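Side-chain contacts in terminal uridylyltransferase 1 (Trypanosoma brucei, PDB 5HZD), which adds uridines from UTP to the 3'-hydroxyl of guide RNAs, ribosomal RNAs and some mRNAs during mitochondrial RNA editing: residues H87-Q92 with I124-V129; R105-G110 with V129-M134; F292-S297 with E363-Y368; L300-L305 with P358-E363. All coordinates share one frame; numbering follows the deposited sequence. Where two conformers were deposited one is given.

How the contacts relate
Contacts 1 and 2 belong to the nucleotidyltransferase palm and its five-stranded mixed sheet: contact 1 packs helix 80-100 on strand 124-129; contact 2 pairs the end of that strand with strand 105-109 and takes in the start of helix 131-135. Their centres lie about 10 Å apart, they share Val129, and their segments alternate along the chain. Contacts 3 and 4 come later, centres also about 10 Å apart; both join helix 292-304 to the loop before helix 385-409, with 300-305 and 358-363 lying between 292-297 and 363-368 and Glu363 shared. Contact 3 touches contact 2, centres about 8 Å apart; contacts 1 and 4, centres about 21 Å apart, do not touch. The series runs from the palm sheet to the UTP-binding helix and the loop packed beside it.

Contact 1. Residues H87-Q92 with I124-V129; sequences HRARAQ and IDFAVV
Phe126 lies with its ring against helix 80-100, where the backbone and first side-chain carbons of Arg90 and the methyl of Ala89 receive it. The ring atom CE1 of Phe126 comes to 3.7 Å from Arg90 CA and 3.9 Å from Arg90 CB, an oblique approach to the ring. Ala89 CB instead meets the ring at its edge, 4.3 Å from CZ of Phe126. Within the strand, Ile124 CG2 sits 3.6 Å above one face of the same ring, offset toward the rim. CB of Phe126 already faces the helix; CG opposite the carbonyl carbon (chi1 -71°) sets the ring beside Arg90. Arg90 gives only the root of its side chain to this contact: a bend at chi3 (59°) turns the guanidinium away, its plane 74° from that of the phenyl ring. That charged end is bound by Asp372, Glu94 and the carbonyl of Val106. Phe126 also meets Phe285 edge-to-face and packs on Val106 and Ile108 of the adjacent strand. One residue before it, Asp125 probably binds the catalytic magnesium ion, as in related enzymes. A helix packed on the strand that begins at the probable metal-binding pair Asp123 and Asp125 is characteristic of the nucleotidyltransferase palm domain.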
loop_
_atom_site.group_PDB
_atom_site.type_symbol
_atom_site.label_atom_id
_atom_site.label_comp_id
_atom_site.label_asym_id
_atom_site.label_seq_id
_atom_site.Cartn_x
_atom_site.Cartn_y
_atom_site.Cartn_z
ATOM N N HIS A 87 1.449 -15.080 -1.435
ATOM C CA HIS A 87 2.479 -15.673 -2.292
ATOM C C HIS A 87 1.861 -16.606 -3.334
ATOM O O HIS A 87 2.251 -16.600 -4.517
ATOM C CB HIS A 87 3.510 -16.461 -1.496
ATOM C CG HIS A 87 4.318 -15.640 -0.535
ATOM N ND1 HIS A 87 5.292 -16.207 0.251
ATOM C CD2 HIS A 87 4.325 -14.314 -0.264
ATOM C CE1 HIS A 87 5.854 -15.265 0.991
ATOM N NE2 HIS A 87 5.287 -14.113 0.704
ATOM N N ARG A 88 0.919 -17.429 -2.900
ATOM C CA ARG A 88 0.284 -18.343 -3.839
ATOM C C ARG A 88 -0.533 -17.569 -4.864
ATOM O O ARG A 88 -0.516 -17.894 -6.071
ATOM C CB ARG A 88 -0.568 -19.352 -3.093
ATOM C CG ARG A 88 0.303 -20.260 -2.236
ATOM C CD ARG A 88 -0.391 -21.516 -1.760
ATOM N NE ARG A 88 -1.356 -21.217 -0.718
ATOM C CZ ARG A 88 -1.071 -21.119 0.575
ATOM N NH1 ARG A 88 0.172 -21.322 1.024
ATOM N NH2 ARG A 88 -2.048 -20.832 1.431
ATOM N N ALA A 89 -1.269 -16.542 -4.416
ATOM C CA ALA A 89 -2.016 -15.727 -5.365
ATOM C C ALA A 89 -1.119 -15.087 -6.419
ATOM O O ALA A 89 -1.476 -15.016 -7.597
ATOM C CB ALA A 89 -2.843 -14.640 -4.625
ATOM N N ARG A 90 0.062 -14.627 -5.995
ATOM C CA ARG A 90 1.024 -14.010 -6.904
ATOM C C ARG A 90 1.455 -15.020 -7.965
ATOM O O ARG A 90 1.505 -14.688 -9.141
ATOM C CB ARG A 90 2.283 -13.549 -6.128
ATOM C CG ARG A 90 3.228 -12.658 -6.960
ATOM C CD ARG A 90 4.683 -12.728 -6.442
ATOM N NE ARG A 90 5.099 -14.115 -6.531
ATOM C CZ ARG A 90 5.520 -14.672 -7.651
ATOM N NH1 ARG A 90 5.652 -13.923 -8.764
ATOM N NH2 ARG A 90 5.793 -15.971 -7.663
ATOM N N ALA A 91 1.787 -16.249 -7.543
ATOM C CA ALA A 91 2.208 -17.264 -8.501
ATOM C C ALA A 91 1.077 -17.593 -9.448
ATOM O O ALA A 91 1.322 -17.814 -10.650
ATOM C CB ALA A 91 2.700 -18.515 -7.780
ATOM N N GLN A 92 -0.151 -17.624 -8.935
ATOM C CA GLN A 92 -1.330 -17.860 -9.794
ATOM C C GLN A 92 -1.469 -16.776 -10.851
ATOM O O GLN A 92 -1.650 -17.052 -12.035
ATOM C CB GLN A 92 -2.600 -17.971 -8.927
ATOM C CG GLN A 92 -2.566 -19.226 -8.079
ATOM C CD GLN A 92 -3.418 -19.164 -6.834
ATOM O OE1 GLN A 92 -4.341 -18.330 -6.730
ATOM N NE2 GLN A 92 -3.161 -20.068 -5.906
ATOM N N ILE A 124 -3.844 -6.126 -1.991
ATOM C CA ILE A 124 -2.499 -6.487 -2.431
ATOM C C ILE A 124 -2.257 -5.743 -3.729
ATOM O O ILE A 124 -3.144 -5.706 -4.571
ATOM C CB ILE A 124 -2.410 -8.015 -2.717
ATOM C CG1 ILE A 124 -2.520 -8.794 -1.400
ATOM C CG2 ILE A 124 -1.122 -8.377 -3.487
ATOM C CD1 ILE A 124 -1.312 -8.650 -0.443
ATOM N N ASP A 125 -1.096 -5.110 -3.875
ATOM C CA ASP A 125 -0.709 -4.536 -5.169
ATOM C C ASP A 125 0.170 -5.510 -5.926
ATOM O O ASP A 125 1.122 -6.066 -5.370
ATOM C CB ASP A 125 0.080 -3.235 -4.980
ATOM C CG ASP A 125 -0.811 -2.086 -4.566
ATOM O OD1 ASP A 125 -1.518 -1.560 -5.451
ATOM O OD2 ASP A 125 -0.793 -1.724 -3.369
ATOM N N PHE A 126 -0.142 -5.714 -7.204
ATOM C CA PHE A 126 0.683 -6.580 -8.044
ATOM C C PHE A 126 1.204 -5.723 -9.178
ATOM O O PHE A 126 0.420 -5.065 -9.872
ATOM C CB PHE A 126 -0.169 -7.693 -8.683
ATOM C CG PHE A 126 -0.655 -8.743 -7.741
ATOM C CD1 PHE A 126 0.243 -9.560 -7.066
ATOM C CD2 PHE A 126 -2.014 -9.021 -7.639
ATOM C CE1 PHE A 126 -0.199 -10.587 -6.230
ATOM C CE2 PHE A 126 -2.475 -10.040 -6.819
ATOM C CZ PHE A 126 -1.581 -10.841 -6.117
ATOM N N ALA A 127 2.514 -5.718 -9.378
ATOM C CA ALA A 127 3.112 -5.060 -10.546
ATOM C C ALA A 127 3.531 -6.134 -11.538
ATOM O O ALA A 127 4.155 -7.117 -11.155
ATOM C CB ALA A 127 4.374 -4.290 -10.125
ATOM N N VAL A 128 3.220 -5.939 -12.813
ATOM C CA VAL A 128 3.569 -6.917 -13.856
ATOM C C VAL A 128 4.639 -6.281 -14.736
ATOM O O VAL A 128 4.373 -5.299 -15.419
ATOM C CB VAL A 128 2.308 -7.216 -14.709
ATOM C CG1 VAL A 128 2.650 -8.147 -15.902
ATOM C CG2 VAL A 128 1.205 -7.837 -13.813
ATOM N N VAL A 129 5.853 -6.838 -14.731
ATOM C CA VAL A 129 7.000 -6.206 -15.364
ATOM C C VAL A 129 7.870 -7.259 -16.040
ATOM O O VAL A 129 8.165 -8.318 -15.440
ATOM C CB VAL A 129 7.899 -5.487 -14.311
ATOM C CG1 VAL A 129 9.106 -4.810 -14.999
ATOM C CG2 VAL A 129 7.069 -4.457 -13.526
#

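Contact 2. Residues R105-G110 with V129-M134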
loop_
_atom_site.group_PDB
_atom_site.type_symbol
_atom_site.label_atom_id
_atom_site.label_comp_id
_atom_site.label_asym_id
_atom_site.label_seq_id
_atom_site.Cartn_x
_atom_site.Cartn_y
_atom_site.Cartn_z
ATOM N N ARG A 105 6.849 -10.915 -15.240
ATOM C CA ARG A 105 6.831 -11.521 -13.919
ATOM C C ARG A 105 6.032 -10.622 -12.996
ATOM O O ARG A 105 5.848 -9.436 -13.278
ATOM C CB ARG A 105 8.253 -11.746 -13.384
ATOM C CG ARG A 105 9.072 -12.740 -14.243
ATOM C CD ARG A 105 8.452 -14.126 -14.210
ATOM N NE ARG A 105 9.280 -15.082 -14.978
ATOM C CZ ARG A 105 9.161 -15.304 -16.287
ATOM N NH1 ARG A 105 8.254 -14.660 -17.001
ATOM N NH2 ARG A 105 9.973 -16.165 -16.891
ATOM N N VAL A 106 5.526 -11.200 -11.918
ATOM C CA VAL A 106 4.620 -10.484 -11.019
ATOM C C VAL A 106 5.348 -10.190 -9.710
ATOM O O VAL A 106 5.932 -11.083 -9.104
ATOM C CB VAL A 106 3.333 -11.315 -10.743
ATOM C CG1 VAL A 106 2.393 -10.568 -9.749
ATOM C CG2 VAL A 106 2.560 -11.557 -12.058
ATOM N N PHE A 107 5.308 -8.923 -9.282
ATOM C CA PHE A 107 5.965 -8.485 -8.045
ATOM C C PHE A 107 4.885 -7.976 -7.109
ATOM O O PHE A 107 4.074 -7.148 -7.525
ATOM C CB PHE A 107 6.863 -7.280 -8.354
ATOM C CG PHE A 107 8.004 -7.572 -9.313
ATOM C CD1 PHE A 107 7.746 -7.757 -10.678
ATOM C CD2 PHE A 107 9.324 -7.581 -8.881
ATOM C CE1 PHE A 107 8.767 -8.009 -11.569
ATOM C CE2 PHE A 107 10.361 -7.810 -9.783
ATOM C CZ PHE A 107 10.086 -8.048 -11.118
ATOM N N ILE A 108 4.843 -8.435 -5.857
ATOM C CA ILE A 108 3.936 -7.804 -4.879
ATOM C C ILE A 108 4.556 -6.504 -4.356
ATOM O O ILE A 108 5.759 -6.456 -4.076
ATOM C CB ILE A 108 3.641 -8.731 -3.713
ATOM C CG1 ILE A 108 2.785 -9.905 -4.202
ATOM C CG2 ILE A 108 2.928 -7.957 -2.560
ATOM C CD1 ILE A 108 2.545 -11.002 -3.149
ATOM N N PHE A 109 3.743 -5.462 -4.213
ATOM C CA PHE A 109 4.221 -4.279 -3.466
ATOM C C PHE A 109 3.131 -3.776 -2.561
ATOM O O PHE A 109 2.091 -4.418 -2.436
ATOM C CB PHE A 109 4.824 -3.204 -4.387
ATOM C CG PHE A 109 3.839 -2.527 -5.317
ATOM C CD1 PHE A 109 3.467 -3.116 -6.518
ATOM C CD2 PHE A 109 3.312 -1.294 -4.995
ATOM C CE1 PHE A 109 2.582 -2.450 -7.397
ATOM C CE2 PHE A 109 2.410 -0.641 -5.828
ATOM C CZ PHE A 109 2.040 -1.234 -7.049
ATOM N N GLY A 110 3.394 -2.655 -1.882
ATOM C CA GLY A 110 2.464 -2.187 -0.873
ATOM C C GLY A 110 2.782 -2.630 0.535
ATOM O O GLY A 110 3.934 -2.917 0.854
ATOM N N VAL A 129 5.853 -6.838 -14.731
ATOM C CA VAL A 129 7.000 -6.206 -15.364
ATOM C C VAL A 129 7.870 -7.259 -16.040
ATOM O O VAL A 129 8.165 -8.318 -15.440
ATOM C CB VAL A 129 7.899 -5.487 -14.311
ATOM C CG1 VAL A 129 9.106 -4.810 -14.999
ATOM C CG2 VAL A 129 7.069 -4.457 -13.526
ATOM N N ASP A 130 8.281 -6.947 -17.270
ATOM C CA ASP A 130 9.317 -7.670 -18.003
ATOM C C ASP A 130 10.597 -6.896 -17.741
ATOM O O ASP A 130 10.800 -5.797 -18.292
ATOM C CB ASP A 130 8.956 -7.654 -19.502
ATOM C CG ASP A 130 10.039 -8.246 -20.415
ATOM O OD1 ASP A 130 11.220 -8.395 -20.017
ATOM O OD2 ASP A 130 9.724 -8.509 -21.607
ATOM N N VAL A 131 11.451 -7.486 -16.914
ATOM C CA VAL A 131 12.664 -6.812 -16.438
ATOM C C VAL A 131 13.650 -6.522 -17.569
ATOM O O VAL A 131 14.186 -5.407 -17.628
ATOM C CB VAL A 131 13.302 -7.602 -15.307
ATOM C CG1 VAL A 131 14.686 -7.016 -14.923
ATOM C CG2 VAL A 131 12.368 -7.586 -14.101
ATOM N N ASP A 132 13.873 -7.484 -18.467
ATOM C CA ASP A 132 14.703 -7.257 -19.650
ATOM C C ASP A 132 14.204 -6.033 -20.417
ATOM O O ASP A 132 14.996 -5.160 -20.798
ATOM C CB ASP A 132 14.655 -8.463 -20.597
ATOM C CG ASP A 132 15.487 -9.623 -20.117
ATOM O OD1 ASP A 132 16.220 -9.452 -19.121
ATOM O OD2 ASP A 132 15.426 -10.705 -20.757
ATOM N N ALA A 133 12.891 -5.970 -20.642
ATOM C CA ALA A 133 12.332 -4.865 -21.420
ATOM C C ALA A 133 12.494 -3.544 -20.684
ATOM O O ALA A 133 12.841 -2.530 -21.308
ATOM C CB ALA A 133 10.862 -5.108 -21.741
ATOM N N MET A 134 12.277 -3.559 -19.372
ATOM C CA MET A 134 12.442 -2.358 -18.566
ATOM C C MET A 134 13.871 -1.841 -18.709
ATOM O O MET A 134 14.100 -0.639 -18.854
ATOM C CB MET A 134 12.143 -2.655 -17.101
ATOM C CG MET A 134 12.535 -1.539 -16.156
ATOM S SD MET A 134 11.874 -1.896 -14.535
ATOM C CE MET A 134 12.747 -0.729 -13.481
#
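At the margin of the nucleotidyltransferase palm sheet, one strand of an antiparallel pair runs on into a capped helix. Strand 105-109, outermost in its five-stranded sheet, pairs with strand 124-129, and Arg105 and Val129 form a hydrogen-bonded pair. Arg105 N donates to Val129 O at 2.9 Å, and Val129 N donates back to Arg105 O at 3.0 Å. Phe107 makes the apolar part of the contact. CE1 of Phe107 reaches Val129 CB at 3.8 Å, CZ of Phe107 meets Val131 CG2 at 3.8 Å near the ring plane, and Val129 O also lies at the ring edge. Both valines cross the phenylalanine side chain at about a right angle. In Val131, with CG1 opposite the backbone N (chi1 172°), CG2 lies opposite the carbonyl carbon and meets the ring edge. Phe107 is packed further by the rings of Tyr368 and Phe371 and by Ile294, a residue of the UTP site. Arg105 turns its guanidinium away from Val129, and NH1 donates to the carbonyl of Asp102. Asp130 is the N-cap of helix 131-135, held on its other oxygen, OD2, by His101. Asp130 OD1 accepts from Ala133 N at 3.0 Å, the donor standing 68° out of the carboxylate plane.

Contact 3. Residues F292-S297 with E363-Y368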
loop_
_atom_site.group_PDB
_atom_site.type_symbol
_atom_site.label_atom_id
_atom_site.label_comp_id
_atom_site.label_asym_id
_atom_site.label_seq_id
_atom_site.Cartn_x
_atom_site.Cartn_y
_atom_site.Cartn_z
ATOM N N PHE A 292 7.555 1.577 -10.184
ATOM C CA PHE A 292 7.863 2.572 -9.158
ATOM C C PHE A 292 7.398 2.190 -7.751
ATOM O O PHE A 292 8.102 2.471 -6.779
ATOM C CB PHE A 292 7.365 3.977 -9.558
ATOM C CG PHE A 292 5.883 4.187 -9.370
ATOM C CD1 PHE A 292 5.392 4.732 -8.198
ATOM C CD2 PHE A 292 4.986 3.883 -10.390
ATOM C CE1 PHE A 292 4.035 4.935 -8.020
ATOM C CE2 PHE A 292 3.622 4.101 -10.224
ATOM C CZ PHE A 292 3.152 4.620 -9.031
ATOM N N GLY A 293 6.237 1.557 -7.633
ATOM C CA GLY A 293 5.723 1.217 -6.325
ATOM C C GLY A 293 6.560 0.178 -5.607
ATOM O O GLY A 293 6.612 0.140 -4.372
ATOM N N ILE A 294 7.204 -0.698 -6.364
ATOM C CA ILE A 294 8.121 -1.672 -5.774
ATOM C C ILE A 294 9.242 -0.976 -5.011
ATOM O O ILE A 294 9.546 -1.314 -3.856
ATOM C CB ILE A 294 8.738 -2.575 -6.858
ATOM C CG1 ILE A 294 7.632 -3.324 -7.603
ATOM C CG2 ILE A 294 9.714 -3.560 -6.245
ATOM C CD1 ILE A 294 8.106 -3.924 -8.938
ATOM N N ARG A 295 9.863 0.002 -5.659
ATOM C CA ARG A 295 10.972 0.721 -5.050
ATOM C C ARG A 295 10.504 1.482 -3.814
ATOM O O ARG A 295 11.209 1.474 -2.781
ATOM C CB ARG A 295 11.576 1.681 -6.063
ATOM C CG ARG A 295 12.983 2.108 -5.675
ATOM C CD ARG A 295 13.496 3.127 -6.667
ATOM N NE ARG A 295 14.913 3.394 -6.517
ATOM C CZ ARG A 295 15.538 4.328 -7.223
ATOM N NH1 ARG A 295 14.825 5.034 -8.114
ATOM N NH2 ARG A 295 16.850 4.545 -7.051
ATOM N N ASN A 296 9.337 2.122 -3.906
ATOM C CA ASN A 296 8.795 2.878 -2.772
ATOM C C ASN A 296 8.596 1.937 -1.581
ATOM O O ASN A 296 8.989 2.251 -0.448
ATOM C CB ASN A 296 7.447 3.492 -3.113
ATOM C CG ASN A 296 7.558 4.679 -4.029
ATOM O OD1 ASN A 296 8.632 5.042 -4.473
ATOM N ND2 ASN A 296 6.414 5.301 -4.307
ATOM N N SER A 297 7.992 0.773 -1.819
ATOM C CA SER A 297 7.699 -0.150 -0.712
ATOM C C SER A 297 8.989 -0.704 -0.106
ATOM O O SER A 297 9.086 -0.899 1.109
ATOM C CB SER A 297 6.806 -1.309 -1.194
ATOM O OG SER A 297 5.540 -0.831 -1.628
ATOM N N GLU A 363 16.859 1.173 -8.674
ATOM C CA GLU A 363 15.731 1.307 -9.570
ATOM C C GLU A 363 15.608 0.012 -10.398
ATOM O O GLU A 363 14.495 -0.473 -10.675
ATOM C CB GLU A 363 15.944 2.502 -10.526
ATOM C CG GLU A 363 14.794 2.630 -11.540
ATOM C CD GLU A 363 14.944 3.800 -12.495
ATOM O OE1 GLU A 363 15.794 4.677 -12.243
ATOM O OE2 GLU A 363 14.201 3.838 -13.501
ATOM N N SER A 364 16.757 -0.553 -10.752
ATOM C CA SER A 364 16.783 -1.755 -11.579
ATOM C C SER A 364 16.281 -2.959 -10.792
ATOM O O SER A 364 16.589 -3.110 -9.599
ATOM C CB SER A 364 18.186 -2.048 -12.066
ATOM O OG SER A 364 18.203 -3.247 -12.834
ATOM N N LEU A 365 15.539 -3.829 -11.470
ATOM C CA LEU A 365 14.983 -5.027 -10.843
ATOM C C LEU A 365 15.784 -6.255 -11.234
ATOM O O LEU A 365 15.381 -7.390 -10.970
ATOM C CB LEU A 365 13.526 -5.196 -11.255
ATOM C CG LEU A 365 12.571 -4.104 -10.776
ATOM C CD1 LEU A 365 11.212 -4.287 -11.453
ATOM C CD2 LEU A 365 12.453 -4.202 -9.260
ATOM N N VAL A 366 16.924 -6.051 -11.881
ATOM C CA VAL A 366 17.768 -7.174 -12.297
ATOM C C VAL A 366 18.159 -8.111 -11.142
ATOM O O VAL A 366 18.116 -9.346 -11.274
ATOM C CB VAL A 366 19.022 -6.679 -13.039
ATOM C CG1 VAL A 366 20.021 -7.816 -13.208
ATOM C CG2 VAL A 366 18.625 -6.098 -14.392
ATOM N N ASN A 367 18.491 -7.557 -9.989
ATOM C CA ASN A 367 18.917 -8.448 -8.894
ATOM C C ASN A 367 17.811 -8.783 -7.901
ATOM O O ASN A 367 18.075 -9.231 -6.777
ATOM C CB ASN A 367 20.111 -7.856 -8.159
ATOM C CG ASN A 367 21.322 -7.693 -9.073
ATOM O OD1 ASN A 367 21.607 -8.552 -9.909
ATOM N ND2 ASN A 367 22.016 -6.573 -8.936
ATOM N N TYR A 368 16.566 -8.547 -8.300
ATOM C CA TYR A 368 15.447 -8.651 -7.367
ATOM C C TYR A 368 15.124 -10.108 -7.061
ATOM O O TYR A 368 15.127 -10.956 -7.948
ATOM C CB TYR A 368 14.216 -7.989 -7.994
ATOM C CG TYR A 368 13.153 -7.598 -6.994
ATOM C CD1 TYR A 368 13.227 -6.397 -6.289
ATOM C CD2 TYR A 368 12.052 -8.424 -6.770
ATOM C CE1 TYR A 368 12.260 -6.018 -5.384
ATOM C CE2 TYR A 368 11.058 -8.049 -5.864
ATOM C CZ TYR A 368 11.157 -6.853 -5.175
ATOM O OH TYR A 368 10.144 -6.507 -4.279
#
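Ile294 fills the tight half of this contact, packing against two side chains of the loop. CG2 of Ile294 is 3.6 Å from both CE1 and OH of Tyr368, an oblique approach to the phenol ring, and also nears CD2 of Leu365 at 4.1 Å. CD1 of Ile294 meets CD1 of Leu365 at 4.0 Å. With CG2 opposite its backbone N and CG1 beside it (chi1 -59°), Ile294 spreads its branches toward the two partners. A type I turn from Leu365 to Tyr368, closed by the bond from Tyr368 N to Leu365 O, brings both residues to the same isoleucine. An ST turn at Ser364 precedes it, OG accepting from Val366 N.

The other half, around exposed Glu363, is looser. The Arg295 chain is extended, and Glu363 N stands 3.4 Å above its guanidinium plane, toward the rim, while NH1 of Arg295 meets CB of Glu363 at 3.7 Å. The charges do not form a salt bridge: Glu363 OE1 is 4.3 Å from Arg295 NH1 and well out of the guanidinium plane. Arg295 NE bonds instead to Ile361 O. The loop packs on the start of the helix whose residues 293-297 bind UTP. Helix, loop and strand 105-109 meet one another at Phe107, with Val131 and Met134 of helix 131-135 packing on Leu365.

Contact 4. Residues L300-L305 with P358-E363; sequences LRKYLL and PLEIPE
Lys302 and Ile361 touch through aliphatic carbon beside the UTP site of this nucleotidyltransferase, where helix 292-304, whose first turns bind UTP, is flanked by the loop that follows helix 336-349. Lys302 CD comes to 3.9 Å from Ile361 CD1, the two chains running antiparallel alongside each other. The lysine reaches that far because CG stands opposite the backbone N (chi1 -171°) and the chain stays straight to CE; only chi4, at 64°, bends and swings NZ aside. On the isoleucine, the end carbon CD1 makes the contact. Beside this pair, Glu360 comes near at longer range: OE1 of Glu360 is 4.2 Å from Lys302 CE and 5.1 Å from Lys302 NZ, close enough for a modest electrostatic attraction but not for a salt bridge.

A second shell surrounds the pair. Glu360 OE2 accepts from the backbone N of Asp357, tying the carboxylate back to its own loop, and Ile361 N donates to Pro358 O at 3.2 Å across the short 3-10 turn of residues 358-360. Ile361 also packs on Thr298 and Leu299, one turn earlier in the helix, and on Tyr469 of the proposed nucleotide recognition motif, whose OH bonds to Pro358 O. Next to the lysine, Tyr303 is buried against Ile344 and Val348 of helix 336-349 and holds the preceding part of the loop: Val356 N donates to Tyr303 OH.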
loop_
_atom_site.group_PDB
_atom_site.type_symbol
_atom_site.label_atom_id
_atom_site.label_comp_id
_atom_site.label_asym_id
_atom_site.label_seq_id
_atom_site.Cartn_x
_atom_site.Cartn_y
_atom_site.Cartn_z
ATOM N N LEU A 300 10.481 1.867 2.229
ATOM C CA LEU A 300 9.728 1.861 3.485
ATOM C C LEU A 300 10.139 0.674 4.318
ATOM O O LEU A 300 10.361 0.828 5.515
ATOM C CB LEU A 300 8.203 1.846 3.271
ATOM C CG LEU A 300 7.610 3.095 2.590
ATOM C CD1 LEU A 300 6.137 2.954 2.474
ATOM C CD2 LEU A 300 7.913 4.352 3.407
ATOM N N ARG A 301 10.251 -0.511 3.706
ATOM C CA ARG A 301 10.571 -1.711 4.485
ATOM C C ARG A 301 11.903 -1.590 5.210
ATOM O O ARG A 301 12.016 -1.939 6.410
ATOM C CB ARG A 301 10.570 -2.938 3.571
ATOM C CG ARG A 301 10.666 -4.228 4.327
ATOM C CD ARG A 301 10.781 -5.394 3.364
ATOM N NE ARG A 301 11.121 -6.592 4.126
ATOM C CZ ARG A 301 12.366 -6.985 4.433
ATOM N NH1 ARG A 301 13.436 -6.308 4.007
ATOM N NH2 ARG A 301 12.545 -8.071 5.171
ATOM N N LYS A 302 12.916 -1.067 4.529
ATOM C CA LYS A 302 14.232 -0.934 5.132
ATOM C C LYS A 302 14.183 -0.012 6.354
ATOM O O LYS A 302 14.696 -0.357 7.429
ATOM C CB LYS A 302 15.200 -0.414 4.076
ATOM C CG LYS A 302 16.634 -0.438 4.509
ATOM C CD LYS A 302 17.548 -0.170 3.310
ATOM C CE LYS A 302 19.015 -0.167 3.713
ATOM N NZ LYS A 302 19.503 -1.489 4.228
ATOM N N TYR A 303 13.523 1.132 6.216
ATOM C CA TYR A 303 13.346 2.005 7.370
ATOM C C TYR A 303 12.513 1.380 8.494
ATOM O O TYR A 303 12.901 1.431 9.672
ATOM C CB TYR A 303 12.673 3.307 6.918
ATOM C CG TYR A 303 13.624 4.381 6.457
ATOM C CD1 TYR A 303 14.511 4.972 7.363
ATOM C CD2 TYR A 303 13.580 4.873 5.160
ATOM C CE1 TYR A 303 15.351 6.024 6.970
ATOM C CE2 TYR A 303 14.441 5.936 4.761
ATOM C CZ TYR A 303 15.300 6.487 5.684
ATOM O OH TYR A 303 16.115 7.545 5.295
ATOM N N LEU A 304 11.373 0.801 8.149
ATOM C CA LEU A 304 10.435 0.409 9.206
ATOM C C LEU A 304 10.872 -0.844 9.955
ATOM O O LEU A 304 10.446 -1.073 11.091
ATOM C CB LEU A 304 9.040 0.234 8.608
ATOM C CG LEU A 304 8.428 1.526 8.052
ATOM C CD1 LEU A 304 7.049 1.223 7.557
ATOM C CD2 LEU A 304 8.351 2.628 9.134
ATOM N N LEU A 305 11.748 -1.639 9.363
ATOM C CA LEU A 305 12.304 -2.779 10.094
ATOM C C LEU A 305 13.456 -2.403 11.030
ATOM O O LEU A 305 13.953 -3.240 11.797
ATOM C CB LEU A 305 12.773 -3.870 9.122
ATOM C CG LEU A 305 11.687 -4.679 8.435
ATOM C CD1 LEU A 305 12.384 -5.653 7.488
ATOM C CD2 LEU A 305 10.805 -5.431 9.461
ATOM N N PRO A 358 17.433 7.254 -0.271
ATOM C CA PRO A 358 16.579 6.539 -1.231
ATOM C C PRO A 358 17.369 5.926 -2.405
ATOM O O PRO A 358 16.982 4.861 -2.894
ATOM C CB PRO A 358 15.594 7.620 -1.679
ATOM C CG PRO A 358 15.425 8.459 -0.385
ATOM C CD PRO A 358 16.857 8.570 0.085
ATOM N N LEU A 359 18.478 6.529 -2.792
ATOM C CA LEU A 359 19.308 5.995 -3.893
ATOM C C LEU A 359 19.960 4.637 -3.616
ATOM O O LEU A 359 20.436 3.970 -4.546
ATOM C CB LEU A 359 20.368 7.018 -4.313
ATOM C CG LEU A 359 19.769 8.319 -4.877
ATOM C CD1 LEU A 359 20.850 9.210 -5.441
ATOM C CD2 LEU A 359 18.693 8.044 -5.920
ATOM N N GLU A 360 19.973 4.223 -2.346
ATOM C CA GLU A 360 20.466 2.904 -1.941
ATOM C C GLU A 360 19.596 1.735 -2.392
ATOM O O GLU A 360 20.075 0.586 -2.440
ATOM C CB GLU A 360 20.595 2.826 -0.409
ATOM C CG GLU A 360 21.793 3.548 0.124
ATOM C CD GLU A 360 21.853 3.512 1.633
ATOM O OE1 GLU A 360 22.016 2.404 2.205
ATOM O OE2 GLU A 360 21.719 4.592 2.247
ATOM N N ILE A 361 18.329 2.010 -2.669
ATOM C CA ILE A 361 17.406 1.016 -3.215
ATOM C C ILE A 361 17.481 1.136 -4.739
ATOM O O ILE A 361 17.177 2.186 -5.290
ATOM C CB ILE A 361 15.960 1.279 -2.786
ATOM C CG1 ILE A 361 15.854 1.558 -1.270
ATOM C CG2 ILE A 361 15.061 0.151 -3.227
ATOM C CD1 ILE A 361 16.401 0.452 -0.383
ATOM N N PRO A 362 17.962 0.088 -5.426
ATOM C CA PRO A 362 18.144 0.214 -6.876
ATOM C C PRO A 362 16.818 0.384 -7.602
ATOM O O PRO A 362 15.774 -0.155 -7.188
ATOM C CB PRO A 362 18.769 -1.128 -7.283
ATOM C CG PRO A 362 19.056 -1.858 -6.023
ATOM C CD PRO A 362 18.306 -1.242 -4.901
ATOM N N GLU A 363 16.859 1.173 -8.674
ATOM C CA GLU A 363 15.731 1.307 -9.570
ATOM C C GLU A 363 15.608 0.012 -10.398
ATOM O O GLU A 363 14.495 -0.473 -10.675
ATOM C CB GLU A 363 15.944 2.502 -10.526
ATOM C CG GLU A 363 14.794 2.630 -11.540
ATOM C CD GLU A 363 14.944 3.800 -12.495
ATOM O OE1 GLU A 363 15.794 4.677 -12.243
ATOM O OE2 GLU A 363 14.201 3.838 -13.501
#